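Metallocarboxypeptidase (PDB 3DWC) probably releases amino acids one at a time from the C terminus of peptides, with broad specificity except for proline, as a metal-dependent carboxypeptidase of the M32 family. Local coordinates at residues E10-F13 against T14-R18; N95-P98 against E99-E103; M290-S293 against L294-E298; W467-G470 against S471-T475. All blocks are in the same frame, centred on the assembly; numbering follows the deposited sequence.

Contact 1: residues E10-F13 against T14-R18; sequences ERVF and TKLYR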
loop_
_atom_site.group_PDB
_atom_site.type_symbol
_atom_site.label_atom_id
_atom_site.label_comp_id
_atom_site.label_asym_id
_atom_site.label_seq_id
_atom_site.Cartn_x
_atom_site.Cartn_y
_atom_site.Cartn_z
ATOM N N GLU B 10 -11.082 25.491 1.973
ATOM C CA GLU B 10 -10.423 24.761 0.914
ATOM C C GLU B 10 -9.206 24.057 1.472
ATOM O O GLU B 10 -8.963 22.905 1.171
ATOM C CB GLU B 10 -10.016 25.678 -0.233
ATOM C CG GLU B 10 -11.142 25.979 -1.209
ATOM C CD GLU B 10 -10.634 26.469 -2.570
ATOM O OE1 GLU B 10 -9.506 26.979 -2.623
ATOM O OE2 GLU B 10 -11.356 26.342 -3.588
ATOM N N ARG B 11 -8.436 24.796 2.257
ATOM C CA ARG B 11 -7.219 24.309 2.926
ATOM C C ARG B 11 -7.476 23.119 3.858
ATOM O O ARG B 11 -6.704 22.155 3.894
ATOM C CB ARG B 11 -6.609 25.478 3.719
ATOM C CG ARG B 11 -5.222 25.203 4.295
ATOM C CD ARG B 11 -4.780 26.277 5.364
ATOM N NE ARG B 11 -5.464 26.057 6.649
ATOM C CZ ARG B 11 -5.213 25.027 7.473
ATOM N NH1 ARG B 11 -4.275 24.115 7.186
ATOM N NH2 ARG B 11 -5.902 24.905 8.609
ATOM N N VAL B 12 -8.547 23.206 4.635
ATOM C CA VAL B 12 -8.964 22.104 5.478
ATOM C C VAL B 12 -9.308 20.909 4.620
ATOM O O VAL B 12 -8.901 19.808 4.926
ATOM C CB VAL B 12 -10.181 22.463 6.333
ATOM C CG1 VAL B 12 -10.712 21.244 7.065
ATOM C CG2 VAL B 12 -9.810 23.573 7.324
ATOM N N PHE B 13 -10.006 21.119 3.507
ATOM C CA PHE B 13 -10.451 19.976 2.700
ATOM C C PHE B 13 -9.302 19.292 1.928
ATOM O O PHE B 13 -9.339 18.093 1.703
ATOM C CB PHE B 13 -11.644 20.372 1.818
ATOM C CG PHE B 13 -12.947 20.229 2.526
ATOM C CD1 PHE B 13 -13.425 21.237 3.342
ATOM C CD2 PHE B 13 -13.662 19.039 2.452
ATOM C CE1 PHE B 13 -14.624 21.104 4.022
ATOM C CE2 PHE B 13 -14.853 18.891 3.156
ATOM C CZ PHE B 13 -15.329 19.946 3.954
ATOM N N THR B 14 -8.282 20.062 1.561
ATOM C CA THR B 14 -7.051 19.527 1.022
ATOM C C THR B 14 -6.344 18.669 2.068
ATOM O O THR B 14 -5.846 17.612 1.728
ATOM C CB THR B 14 -6.145 20.653 0.495
ATOM O OG1 THR B 14 -6.810 21.277 -0.638
ATOM C CG2 THR B 14 -4.738 20.120 0.059
ATOM N N LYS B 15 -6.331 19.098 3.328
ATOM C CA LYS B 15 -5.777 18.293 4.414
ATOM C C LYS B 15 -6.469 16.942 4.483
ATOM O O LYS B 15 -5.799 15.902 4.458
ATOM C CB LYS B 15 -5.897 19.060 5.739
ATOM C CG LYS B 15 -4.987 18.623 6.808
ATOM C CD LYS B 15 -4.646 19.738 7.789
ATOM C CE LYS B 15 -5.901 20.372 8.414
ATOM N NZ LYS B 15 -5.678 20.950 9.811
ATOM N N LEU B 16 -7.800 16.964 4.547
ATOM C CA LEU B 16 -8.624 15.748 4.575
ATOM C C LEU B 16 -8.386 14.823 3.389
ATOM O O LEU B 16 -8.297 13.615 3.563
ATOM C CB LEU B 16 -10.121 16.110 4.640
ATOM C CG LEU B 16 -10.620 16.721 5.957
ATOM C CD1 LEU B 16 -12.055 17.244 5.788
ATOM C CD2 LEU B 16 -10.465 15.716 7.220
ATOM N N TYR B 17 -8.263 15.397 2.193
ATOM C CA TYR B 17 -7.936 14.665 0.954
ATOM C C TYR B 17 -6.609 13.923 1.125
ATOM O O TYR B 17 -6.503 12.737 0.789
ATOM C CB TYR B 17 -7.896 15.637 -0.230
ATOM C CG TYR B 17 -7.697 15.020 -1.586
ATOM C CD1 TYR B 17 -8.751 14.481 -2.282
ATOM C CD2 TYR B 17 -6.434 14.980 -2.177
ATOM C CE1 TYR B 17 -8.566 13.922 -3.568
ATOM C CE2 TYR B 17 -6.234 14.395 -3.422
ATOM C CZ TYR B 17 -7.305 13.888 -4.126
ATOM O OH TYR B 17 -7.117 13.310 -5.384
ATOM N N ARG B 18 -5.631 14.565 1.742
ATOM C CA ARG B 18 -4.344 13.920 1.944
ATOM C C ARG B 18 -4.421 12.772 2.886
ATOM O O ARG B 18 -3.782 11.734 2.670
ATOM C CB ARG B 18 -3.297 14.891 2.497
ATOM C CG ARG B 18 -2.919 16.058 1.613
ATOM C CD ARG B 18 -2.864 15.714 0.144
ATOM N NE ARG B 18 -2.566 16.926 -0.648
ATOM C CZ ARG B 18 -2.513 16.932 -1.971
ATOM N NH1 ARG B 18 -2.749 15.824 -2.642
ATOM N NH2 ARG B 18 -2.245 18.062 -2.633
#

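Contact 2: residues N95-P98 against E99-E103; sequences NLLP and EEFVE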
loop_
_atom_site.group_PDB
_atom_site.type_symbol
_atom_site.label_atom_id
_atom_site.label_comp_id
_atom_site.label_asym_id
_atom_site.label_seq_id
_atom_site.Cartn_x
_atom_site.Cartn_y
_atom_site.Cartn_z
ATOM N N ASN B 95 -21.313 15.110 10.716
ATOM C CA ASN B 95 -21.635 15.880 11.894
ATOM C C ASN B 95 -23.029 15.601 12.446
ATOM O O ASN B 95 -23.268 15.836 13.619
ATOM C CB ASN B 95 -21.460 17.369 11.570
ATOM C CG ASN B 95 -21.029 18.181 12.764
ATOM O OD1 ASN B 95 -19.905 18.039 13.262
ATOM N ND2 ASN B 95 -21.914 19.060 13.228
ATOM N N LEU B 96 -23.947 15.123 11.608
ATOM C CA LEU B 96 -25.352 14.978 12.002
ATOM C C LEU B 96 -25.607 13.769 12.911
ATOM O O LEU B 96 -26.637 13.694 13.565
ATOM C CB LEU B 96 -26.278 14.937 10.766
ATOM C CG LEU B 96 -27.019 16.220 10.347
ATOM C CD1 LEU B 96 -26.132 17.473 10.437
ATOM C CD2 LEU B 96 -27.613 16.091 8.934
ATOM N N LEU B 97 -24.678 12.828 12.957
ATOM C CA LEU B 97 -24.791 11.675 13.837
ATOM C C LEU B 97 -23.993 11.926 15.119
ATOM O O LEU B 97 -22.778 12.138 15.047
ATOM C CB LEU B 97 -24.217 10.428 13.148
ATOM C CG LEU B 97 -24.898 9.882 11.881
ATOM C CD1 LEU B 97 -24.452 8.456 11.664
ATOM C CD2 LEU B 97 -26.417 9.938 11.965
ATOM N N PRO B 98 -24.650 11.887 16.295
ATOM C CA PRO B 98 -23.879 11.971 17.541
ATOM C C PRO B 98 -22.931 10.776 17.752
ATOM O O PRO B 98 -23.247 9.649 17.365
ATOM C CB PRO B 98 -24.963 12.026 18.627
ATOM C CG PRO B 98 -26.199 12.452 17.922
ATOM C CD PRO B 98 -26.094 11.817 16.564
ATOM N N GLU B 99 -21.782 11.043 18.374
ATOM C CA GLU B 99 -20.697 10.062 18.489
ATOM C C GLU B 99 -21.139 8.817 19.244
ATOM O O GLU B 99 -20.648 7.719 18.985
ATOM C CB GLU B 99 -19.471 10.688 19.157
ATOM C CG GLU B 99 -18.927 11.908 18.404
ATOM C CD GLU B 99 -17.560 12.350 18.878
ATOM O OE1 GLU B 99 -16.850 12.995 18.076
ATOM O OE2 GLU B 99 -17.193 12.067 20.042
ATOM N N GLU B 100 -22.081 9.012 20.163
ATOM C CA GLU B 100 -22.722 7.930 20.913
ATOM C C GLU B 100 -23.436 6.965 19.961
ATOM O O GLU B 100 -23.277 5.752 20.058
ATOM C CB GLU B 100 -23.687 8.532 21.954
ATOM C CG GLU B 100 -24.512 7.535 22.767
ATOM C CD GLU B 100 -25.692 6.962 21.982
ATOM O OE1 GLU B 100 -25.915 5.731 22.063
ATOM O OE2 GLU B 100 -26.380 7.739 21.277
ATOM N N PHE B 101 -24.213 7.513 19.033
ATOM C CA PHE B 101 -24.842 6.702 17.989
ATOM C C PHE B 101 -23.795 6.008 17.128
ATOM O O PHE B 101 -23.889 4.818 16.875
ATOM C CB PHE B 101 -25.732 7.562 17.099
ATOM C CG PHE B 101 -26.461 6.781 16.064
ATOM C CD1 PHE B 101 -27.748 6.341 16.295
ATOM C CD2 PHE B 101 -25.852 6.463 14.860
ATOM C CE1 PHE B 101 -28.425 5.611 15.339
ATOM C CE2 PHE B 101 -26.524 5.722 13.909
ATOM C CZ PHE B 101 -27.814 5.301 14.153
ATOM N N VAL B 102 -22.802 6.777 16.686
ATOM C CA VAL B 102 -21.736 6.265 15.825
ATOM C C VAL B 102 -21.035 5.031 16.410
ATOM O O VAL B 102 -20.933 4.019 15.732
ATOM C CB VAL B 102 -20.711 7.389 15.470
ATOM C CG1 VAL B 102 -19.419 6.819 14.893
ATOM C CG2 VAL B 102 -21.331 8.369 14.501
ATOM N N GLU B 103 -20.572 5.117 17.663
ATOM C CA GLU B 103 -19.904 3.979 18.319
ATOM C C GLU B 103 -20.836 2.789 18.493
ATOM O O GLU B 103 -20.425 1.643 18.321
ATOM C CB GLU B 103 -19.295 4.378 19.676
ATOM C CG GLU B 103 -17.766 4.500 19.654
ATOM C CD GLU B 103 -17.062 3.134 19.662
ATOM O OE1 GLU B 103 -16.642 2.663 18.582
ATOM O OE2 GLU B 103 -16.936 2.527 20.750
#

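Contact 3: residues M290-S293 against L294-E298; sequences MARS and LGVHE. With CO (cobalt (II) ion), chain Q.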
loop_
_atom_site.group_PDB
_atom_site.type_symbol
_atom_site.label_atom_id
_atom_site.label_comp_id
_atom_site.label_asym_id
_atom_site.label_seq_id
_atom_site.Cartn_x
_atom_site.Cartn_y
_atom_site.Cartn_z
ATOM N N MET B 290 -15.462 15.183 -7.326
ATOM C CA MET B 290 -15.819 13.831 -6.947
ATOM C C MET B 290 -16.993 13.284 -7.780
ATOM O O MET B 290 -17.813 14.053 -8.284
ATOM C CB MET B 290 -16.285 13.829 -5.516
ATOM C CG MET B 290 -15.292 14.432 -4.589
ATOM S SD MET B 290 -15.304 13.558 -3.046
ATOM C CE MET B 290 -14.416 12.138 -3.693
ATOM N N ALA B 291 -17.042 11.958 -7.940
ATOM C CA ALA B 291 -18.210 11.290 -8.515
ATOM C C ALA B 291 -19.504 11.836 -7.925
ATOM O O ALA B 291 -19.565 12.121 -6.754
ATOM C CB ALA B 291 -18.113 9.811 -8.333
ATOM N N ARG B 292 -20.519 12.064 -8.774
ATOM C CA ARG B 292 -21.726 12.747 -8.347
ATOM C C ARG B 292 -22.574 11.856 -7.441
ATOM O O ARG B 292 -23.141 12.326 -6.475
ATOM C CB ARG B 292 -22.512 13.255 -9.572
ATOM C CG ARG B 292 -23.922 13.757 -9.293
ATOM C CD ARG B 292 -23.918 15.106 -8.618
ATOM N NE ARG B 292 -23.672 14.977 -7.190
ATOM C CZ ARG B 292 -23.530 16.026 -6.376
ATOM N NH1 ARG B 292 -23.648 17.263 -6.845
ATOM N NH2 ARG B 292 -23.277 15.828 -5.103
ATOM N N SER B 293 -22.661 10.569 -7.754
ATOM C CA SER B 293 -23.461 9.646 -6.952
ATOM C C SER B 293 -23.095 8.218 -7.299
ATOM O O SER B 293 -22.377 7.968 -8.293
ATOM C CB SER B 293 -24.972 9.879 -7.176
ATOM O OG SER B 293 -25.410 9.260 -8.370
ATOM N N LEU B 294 -23.616 7.269 -6.512
ATOM C CA LEU B 294 -23.353 5.870 -6.792
ATOM C C LEU B 294 -24.103 5.426 -8.012
ATOM O O LEU B 294 -23.625 4.567 -8.741
ATOM C CB LEU B 294 -23.699 4.953 -5.624
ATOM C CG LEU B 294 -22.578 4.562 -4.666
ATOM C CD1 LEU B 294 -21.722 5.764 -4.181
ATOM C CD2 LEU B 294 -23.186 3.849 -3.438
ATOM N N GLY B 295 -25.273 6.020 -8.261
ATOM C CA GLY B 295 -26.017 5.742 -9.478
ATOM C C GLY B 295 -25.288 6.309 -10.701
ATOM O O GLY B 295 -25.208 5.666 -11.755
ATOM N N VAL B 296 -24.758 7.512 -10.585
ATOM C CA VAL B 296 -23.926 8.009 -11.675
ATOM C C VAL B 296 -22.666 7.153 -11.854
ATOM O O VAL B 296 -22.354 6.792 -12.974
ATOM C CB VAL B 296 -23.632 9.533 -11.567
ATOM C CG1 VAL B 296 -22.688 9.985 -12.703
ATOM C CG2 VAL B 296 -24.941 10.299 -11.550
ATOM N N HIS B 297 -22.050 6.687 -10.767
ATOM C CA HIS B 297 -20.841 5.848 -10.867
ATOM C C HIS B 297 -21.146 4.502 -11.535
ATOM O O HIS B 297 -20.476 4.099 -12.508
ATOM C CB HIS B 297 -20.231 5.641 -9.480
ATOM C CG HIS B 297 -18.751 5.768 -9.460
ATOM N ND1 HIS B 297 -17.945 5.142 -10.383
ATOM C CD2 HIS B 297 -17.940 6.555 -8.719
ATOM C CE1 HIS B 297 -16.685 5.462 -10.149
ATOM N NE2 HIS B 297 -16.655 6.324 -9.143
ATOM N N GLU B 298 -22.184 3.825 -11.044
ATOM C CA GLU B 298 -22.593 2.518 -11.572
ATOM C C GLU B 298 -23.151 2.691 -12.983
ATOM O O GLU B 298 -23.113 1.756 -13.778
ATOM C CB GLU B 298 -23.611 1.842 -10.617
ATOM C CG GLU B 298 -23.980 0.433 -11.007
ATOM C CD GLU B 298 -22.868 -0.590 -10.754
ATOM O OE1 GLU B 298 -23.151 -1.813 -10.843
ATOM O OE2 GLU B 298 -21.741 -0.190 -10.434
HETATM CO CO CO Q . -19.939 -1.336 -9.912
HETATM O O HOH W 1 -21.129 -2.517 -9.260
HETATM O O HOH W 2 -18.351 -2.673 -9.026
HETATM O O HOH W 3 -20.233 -0.867 -7.805
#

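Contact 4: residues W467-G470 against S471-T475; sequences WQHG and SSLTT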
loop_
_atom_site.group_PDB
_atom_site.type_symbol
_atom_site.label_atom_id
_atom_site.label_comp_id
_atom_site.label_asym_id
_atom_site.label_seq_id
_atom_site.Cartn_x
_atom_site.Cartn_y
_atom_site.Cartn_z
ATOM N N TRP B 467 -17.891 12.975 -16.910
ATOM C CA TRP B 467 -16.694 12.879 -16.057
ATOM C C TRP B 467 -16.131 14.234 -15.696
ATOM O O TRP B 467 -15.771 14.455 -14.566
ATOM C CB TRP B 467 -15.602 11.939 -16.601
ATOM C CG TRP B 467 -16.043 10.606 -17.101
ATOM C CD1 TRP B 467 -17.123 9.894 -16.698
ATOM C CD2 TRP B 467 -15.366 9.800 -18.060
ATOM N NE1 TRP B 467 -17.177 8.686 -17.368
ATOM C CE2 TRP B 467 -16.113 8.626 -18.231
ATOM C CE3 TRP B 467 -14.214 9.980 -18.832
ATOM C CZ2 TRP B 467 -15.740 7.632 -19.124
ATOM C CZ3 TRP B 467 -13.865 8.996 -19.754
ATOM C CH2 TRP B 467 -14.623 7.854 -19.890
ATOM N N GLN B 468 -16.106 15.191 -16.615
ATOM C CA GLN B 468 -15.444 16.479 -16.316
ATOM C C GLN B 468 -16.174 17.353 -15.295
ATOM O O GLN B 468 -15.578 18.263 -14.758
ATOM C CB GLN B 468 -15.263 17.325 -17.571
ATOM C CG GLN B 468 -16.593 17.874 -18.133
ATOM C CD GLN B 468 -16.342 18.903 -19.210
ATOM O OE1 GLN B 468 -15.354 19.603 -19.124
ATOM N NE2 GLN B 468 -17.244 19.026 -20.197
ATOM N N HIS B 469 -17.453 17.066 -15.044
ATOM C CA HIS B 469 -18.267 17.874 -14.141
ATOM C C HIS B 469 -18.174 17.471 -12.638
ATOM O O HIS B 469 -18.506 18.274 -11.751
ATOM C CB HIS B 469 -19.712 17.838 -14.641
ATOM C CG HIS B 469 -19.864 18.375 -16.038
ATOM N ND1 HIS B 469 -19.602 19.690 -16.350
ATOM C CD2 HIS B 469 -20.234 17.776 -17.197
ATOM C CE1 HIS B 469 -19.819 19.880 -17.644
ATOM N NE2 HIS B 469 -20.176 18.726 -18.184
ATOM N N GLY B 470 -17.680 16.273 -12.347
ATOM C CA GLY B 470 -17.765 15.695 -11.002
ATOM C C GLY B 470 -19.057 16.026 -10.251
ATOM O O GLY B 470 -20.137 15.597 -10.652
ATOM N N SER B 471 -18.947 16.788 -9.157
ATOM C CA SER B 471 -20.113 17.142 -8.311
ATOM C C SER B 471 -20.466 18.609 -8.330
ATOM O O SER B 471 -21.046 19.127 -7.345
ATOM C CB SER B 471 -19.886 16.689 -6.850
ATOM O OG SER B 471 -19.830 15.298 -6.873
ATOM N N SER B 472 -20.147 19.268 -9.451
ATOM C CA SER B 472 -20.299 20.709 -9.580
ATOM C C SER B 472 -21.723 21.048 -9.910
ATOM O O SER B 472 -22.154 22.136 -9.637
ATOM C CB SER B 472 -19.387 21.302 -10.676
ATOM O OG SER B 472 -19.541 20.587 -11.893
ATOM N N LEU B 473 -22.404 20.106 -10.532
ATOM C CA LEU B 473 -23.807 20.170 -10.775
ATOM C C LEU B 473 -24.558 19.165 -9.935
ATOM O O LEU B 473 -24.088 18.118 -9.653
ATOM C CB LEU B 473 -24.103 19.827 -12.226
ATOM C CG LEU B 473 -23.414 20.772 -13.204
ATOM C CD1 LEU B 473 -23.554 20.176 -14.595
ATOM C CD2 LEU B 473 -24.013 22.168 -13.071
ATOM N N THR B 474 -25.781 19.506 -9.633
ATOM C CA THR B 474 -26.787 18.614 -9.149
ATOM C C THR B 474 -26.991 17.408 -10.116
ATOM O O THR B 474 -26.778 17.540 -11.316
ATOM C CB THR B 474 -28.041 19.514 -9.089
ATOM O OG1 THR B 474 -28.133 20.114 -7.772
ATOM C CG2 THR B 474 -29.293 18.843 -9.541
ATOM N N THR B 475 -27.400 16.246 -9.611
ATOM C CA THR B 475 -27.678 15.103 -10.516
ATOM C C THR B 475 -28.726 15.467 -11.581
ATOM O O THR B 475 -28.566 15.130 -12.746
ATOM C CB THR B 475 -28.126 13.842 -9.754
ATOM O OG1 THR B 475 -27.191 13.535 -8.706
ATOM C CG2 THR B 475 -28.232 12.612 -10.698
HETATM O O HOH W 4 -19.909 21.826 -14.365
HETATM O O HOH W 5 -22.143 17.262 -11.274
#

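Contact 1: residues E10-F13 against T14-R18
Leu16 reaches back over the ring of Phe13. At chi1 -70° its CG lies beside the backbone N, back toward Phe13. Its CD1 lies 4.1 Å above the ring plane, offset toward the rim. Leu16 CD1 also makes a looser apolar contact with Val12 CG1, at 4.4 Å. The backbone is plain alpha-helix, and the carbonyls of residues 10 to 13 each accept from the NH four residues on. Thr14 N to Glu10 O is 2.9 Å and Tyr17 N to Phe13 O is 2.9 Å. Leu16 N to Val12 O is the straightest of the four, with an N-H...O angle of 168°. Glu10 O also accepts from Gln286 NE2. Thr14 OG1 sits 3.2 Å from Glu10 O and is hydrogen-bonded to Thr285 OG1. Arg11 and Lys15 run side by side, and Arg11 NH2 comes within 4.1 Å of Lys15 NZ. A salt bridge from Arg11 NH2 to Glu8 probably eases this pairing of like charges. Glu10 pairs with Lys7, and Tyr17 OH bonds Glu245. All of this lies on helix 3-32. Phe13 packs on Met87 and Ala90 of helix 78-95, Leu16 on helix 39-57 and Val12 on helix 60-71, while Lys15 touches Glu48 of the second subunit.

Contact 2: residues N95-P98 against E99-E103
Leu97 and Phe101 meet across the first turn of a helix, with Val102 beside them. Leu97 can be followed outward. Its CB packs against Val102 CG2 at 3.8 Å. At chi1 -65° its CG stands beside the backbone N and anti to the carbonyl carbon. From there CD1 extends to the aromatic ring, 4.0 Å from Phe101 CD2 and nearly as close to CE2. The approach to the ring is oblique. Val102 CG2 also lies 3.7 Å from Pro98 O. The ring of Phe101 also packs on Leu138, Glu141, Glu142 and Leu145 of helix 125-147.

This is the start of helix 99-122, which follows a short loop from helix 78-95. Pro98 holds the N-cap position. Its backbone is extended, and the helical angles begin at Glu99. Having no NH, the proline gives up no donor here. Its carbonyl accepts from Val102 N at 3.0 Å, in the carbonyl plane and with an N-H...O angle of 165°. This is a regular i to i+4 helical bond. Phe101 CB sits 3.3 Å from the same oxygen. Pro98 CD is a looser neighbour, 4.3 Å from Phe101 CB. The acids of the turn have partners of their own: Glu99 OE1 is hydrogen-bonded to His54 NE2, and Glu100 OE1 forms a salt bridge with Arg104.

Contact 3: residues M290-S293 against L294-E298
Ser293 and Val296 are joined by a capping bond at the start of helix 294-309. Ser293 OG accepts from Val296 N at 2.9 Å, and the N-H...O angle of 172° makes it nearly straight. With chi1 at 80°, OG stands between the backbone N and the carbonyl carbon, where it meets the NH of the first turn. Val296 CG2 lies beside its own N and packs 3.4 Å from the same oxygen. Ser293 OG is also hydrogen-bonded to Glu163 OE2, a partner outside the turn. The carbonyl of Ser293 turns to the helix as well and accepts from His297 N at 2.8 Å.

Ala291 and His297 meet beside this cap. Ala291 CB points toward the helix and comes 3.3 Å from His297 CD2, reaching the imidazole obliquely. Next to CD2 in the ring, His297 NE2 is hydrogen-bonded to Glu275 OE1, which probably limits the rotation of the ring. The Arg292 side chain leads away to Glu86 and Leu473. Near the backbone, CB and CG of Arg292 lie loosely against Val296 CG2.

Glu298 takes a separate course. CG is anti to the backbone N, chi1 -174°, and the chain bends at chi2. This carries OE2 to the cobalt ion at 2.2 Å, while OE1 stays 3.4 Å from the metal. Three waters and His267 and His271 complete the site. Two histidines of an HExxH sequence with a glutamate from a later helix are the metal ligands of a gluzincin-type metallopeptidase.

Contact 4: residues W467-G470 against S471-T475
His469 and Ser472 are the ends of a type II' beta turn, with Gly470 and Ser471 at its corners. A type I turn from Trp467 to Gly470 overlaps it. Gly470 is the first residue to leave helical angles after helix 456-467. Its phi of 36° is positive, a value that favours glycine. Ser472 N closes the second turn on His469 O at 3.0 Å.

The side chain of Ser472 returns to the same carbonyl. OG donates to His469 O at 2.5 Å, a short bond in the carbonyl plane and on a lone pair. One oxygen is thus gripped by the NH and the hydroxyl of a single residue. At chi1 51° OG stands between its own backbone N and carbonyl carbon, which brings it back to His469 O. A water bridges this hydroxyl to the imidazole, 2.8 Å from Ser472 OG and 2.9 Å from His469 ND1. Gln468 CG lies over the centre of one ring face of His469, and Leu473 CD1 approaches the ring obliquely. A second water donates to Gly470 O and to Leu473 O, both at 2.7 Å. It spans the turn and the chain that leaves it. Ser471 OG turns elsewhere and bonds Met290 O. The whole is two overlapping beta turns, type I then type II', sharing His469 and Gly470 and joining helix 456-467 to helix 475-483.

In the fold
From the N terminus, contact 1 comes first, inside helix 3-32, and closes no loop. Contact 2 follows where the loop after helix 78-95 enters helix 99-122. Contact 3 lies where the long connection after helix 259-276 enters helix 294-309, next to the cobalt. Contact 4 makes the bend between helices 456-467 and 475-483. All four are local and in series, so none nests in or crosses another. Contacts 3 and 4 touch, with centres about 9 Å apart, through Met290 with Ser471 and Arg292 with Leu473. Helix 78-95 links the set: Phe13 and Arg292 pack or pair with it, as do Ser471 and Ser472, and contact 2 begins at its end.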